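Local coordinates for protein tetracycline Repressor, class A (Pseudomonas sp., PDB 5MRU) that represses the tetracycline resistance gene by binding its operator DNA through a helix-turn-helix region, and loses affinity for that DNA when tetracycline binds, at residues H64-S67 and V68-D72. Residues are numbered along the deposited sequence; the frame is centred on the assembly and turned at random.
Sequences HSTS and VPRAD. With TDC (5a,6-anhydrotetracycline), chain B.
R70 folds back across T66 and brings its guanidinium edge to S65 in the loop joining helix 48-63 to helix 75-91 of the TetR fold, where H64 and S67 line the tetracycline pocket. The closely packed side faces the drug. With CG anti to the backbone N (chi1 -171°), H64 extends its ring toward anhydrotetracycline and meets it edge-on: NE2 forms a nearly straight 3.0 Å hydrogen bond (174°) to ligand O3, which lies in the ring plane. S67 CB lies over one face of the same imidazole, 3.2 Å above its plane and displaced toward the rim. N82 and Q116 bind the drug too, while S85 OG takes hydrogen bonds from N of S65 and of T66 and a weaker one with H64 ND1, tying the loop's start to helix 75-91. The outer side is looser and exposed. R70, bent at chi3 (101°), crosses the T66 side chain at about a right angle; T66 OG1 sits over one guanidinium face, offset toward its rim, and R70 NH2 lies 2.8 Å from S65 O. V68 turns outward beside T112 of helix 107-123. Back on the drug side, S67 OG donates a weak 3.3 Å hydrogen bond to ligand O21.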
loop_
_atom_site.group_PDB
_atom_site.type_symbol
_atom_site.label_atom_id
_atom_site.label_comp_id
_atom_site.label_asym_id
_atom_site.label_seq_id
_atom_site.Cartn_x
_atom_site.Cartn_y
_atom_site.Cartn_z
ATOM N N HIS A 64 4.487 -17.312 4.295
ATOM C CA HIS A 64 3.754 -16.729 5.421
ATOM C C HIS A 64 3.740 -17.722 6.557
ATOM O O HIS A 64 2.850 -18.557 6.660
ATOM C CB HIS A 64 2.321 -16.352 5.000
ATOM C CG HIS A 64 1.574 -15.557 6.023
ATOM N ND1 HIS A 64 2.195 -14.892 7.060
ATOM C CD2 HIS A 64 0.249 -15.306 6.153
ATOM C CE1 HIS A 64 1.280 -14.279 7.791
ATOM N NE2 HIS A 64 0.092 -14.510 7.258
ATOM N N SER A 65 4.729 -17.606 7.426
ATOM C CA SER A 65 5.108 -18.699 8.298
ATOM C C SER A 65 4.572 -18.596 9.759
ATOM O O SER A 65 4.460 -19.630 10.446
ATOM C CB SER A 65 6.646 -18.867 8.234
ATOM O OG SER A 65 7.296 -17.744 8.820
ATOM N N THR A 66 4.263 -17.387 10.246
ATOM C CA THR A 66 3.478 -17.255 11.509
ATOM C C THR A 66 2.100 -16.606 11.195
ATOM O O THR A 66 1.569 -15.803 11.965
ATOM C CB THR A 66 4.308 -16.662 12.737
ATOM O OG1 THR A 66 3.545 -16.615 13.980
ATOM C CG2 THR A 66 4.848 -15.311 12.405
ATOM N N SER A 67 1.549 -17.010 10.043
ATOM C CA SER A 67 0.112 -16.924 9.705
ATOM C C SER A 67 -0.817 -17.531 10.765
ATOM O O SER A 67 -1.672 -16.853 11.312
ATOM C CB SER A 67 -0.132 -17.667 8.368
ATOM O OG SER A 67 -1.455 -18.177 8.220
ATOM N N VAL A 68 -0.664 -18.825 11.006
ATOM C CA VAL A 68 -1.450 -19.547 12.021
ATOM C C VAL A 68 -0.881 -19.346 13.464
ATOM O O VAL A 68 0.345 -19.318 13.663
ATOM C CB VAL A 68 -1.549 -21.054 11.638
ATOM C CG1 VAL A 68 -2.044 -21.905 12.796
ATOM C CG2 VAL A 68 -2.447 -21.240 10.409
ATOM N N PRO A 69 -1.768 -19.151 14.472
ATOM C CA PRO A 69 -1.356 -19.191 15.901
ATOM C C PRO A 69 -0.880 -20.552 16.469
ATOM O O PRO A 69 -1.036 -21.608 15.837
ATOM C CB PRO A 69 -2.626 -18.726 16.638
ATOM C CG PRO A 69 -3.318 -17.842 15.637
ATOM C CD PRO A 69 -3.102 -18.528 14.322
ATOM N N ARG A 70 -0.340 -20.492 17.689
ATOM C CA ARG A 70 0.350 -21.615 18.352
ATOM C C ARG A 70 0.346 -21.398 19.852
ATOM O O ARG A 70 0.500 -20.269 20.287
ATOM C CB ARG A 70 1.793 -21.664 17.843
ATOM C CG ARG A 70 2.374 -20.282 17.513
ATOM C CD ARG A 70 3.746 -20.366 16.856
ATOM N NE ARG A 70 3.677 -20.183 15.408
ATOM C CZ ARG A 70 4.718 -19.947 14.606
ATOM N NH1 ARG A 70 5.952 -19.880 15.103
ATOM N NH2 ARG A 70 4.521 -19.780 13.287
ATOM N N ALA A 71 0.193 -22.459 20.642
ATOM C CA ALA A 71 0.071 -22.331 22.112
ATOM C C ALA A 71 1.062 -21.329 22.710
ATOM O O ALA A 71 0.683 -20.495 23.534
ATOM C CB ALA A 71 0.220 -23.688 22.804
ATOM N N ASP A 72 2.320 -21.421 22.284
ATOM C CA ASP A 72 3.393 -20.513 22.733
ATOM C C ASP A 72 3.195 -19.010 22.389
ATOM O O ASP A 72 3.822 -18.138 22.997
ATOM C CB ASP A 72 4.738 -21.001 22.189
ATOM C CG ASP A 72 4.707 -21.252 20.692
ATOM O OD1 ASP A 72 3.806 -20.723 20.011
ATOM O OD2 ASP A 72 5.577 -21.984 20.189
HETATM O O12 TDC B . -4.545 -9.885 3.391
HETATM C C12 TDC B . -4.981 -10.274 4.510
HETATM C C1B TDC B . -6.408 -10.093 4.861
HETATM C C11 TDC B . -7.267 -9.550 3.917
HETATM O O11 TDC B . -6.802 -9.163 2.669
HETATM C C1A TDC B . -8.610 -9.373 4.202
HETATM C C10 TDC B . -9.459 -8.825 3.252
HETATM O O10 TDC B . -9.029 -8.423 1.997
HETATM C C9 TDC B . -10.883 -8.652 3.569
HETATM C C8 TDC B . -11.337 -9.048 4.810
HETATM C C7 TDC B . -10.452 -9.590 5.727
HETATM C C61 TDC B . -9.098 -9.758 5.451
HETATM C C6 TDC B . -8.215 -10.314 6.407
HETATM C C62 TDC B . -8.653 -10.753 7.773
HETATM C C51 TDC B . -6.867 -10.489 6.111
HETATM C C5 TDC B . -5.925 -11.070 7.150
HETATM C C1C TDC B . -4.108 -10.996 5.498
HETATM C C1 TDC B . -4.354 -12.506 5.423
HETATM O O1 TDC B . -5.101 -12.958 4.558
HETATM O O1C TDC B . -2.748 -10.673 5.338
HETATM C C41 TDC B . -4.472 -10.637 6.905
HETATM C C4 TDC B . -3.535 -11.281 7.977
HETATM N N4 TDC B . -2.396 -10.471 8.553
HETATM C C43 TDC B . -1.705 -9.565 7.593
HETATM C C42 TDC B . -2.997 -9.625 9.642
HETATM C C3 TDC B . -3.117 -12.705 7.580
HETATM O O3 TDC B . -2.449 -13.310 8.408
HETATM C C2 TDC B . -3.603 -13.315 6.364
HETATM C C21 TDC B . -3.304 -14.724 6.062
HETATM O O21 TDC B . -2.713 -15.431 6.893
HETATM N N21 TDC B . -3.769 -15.320 4.942
#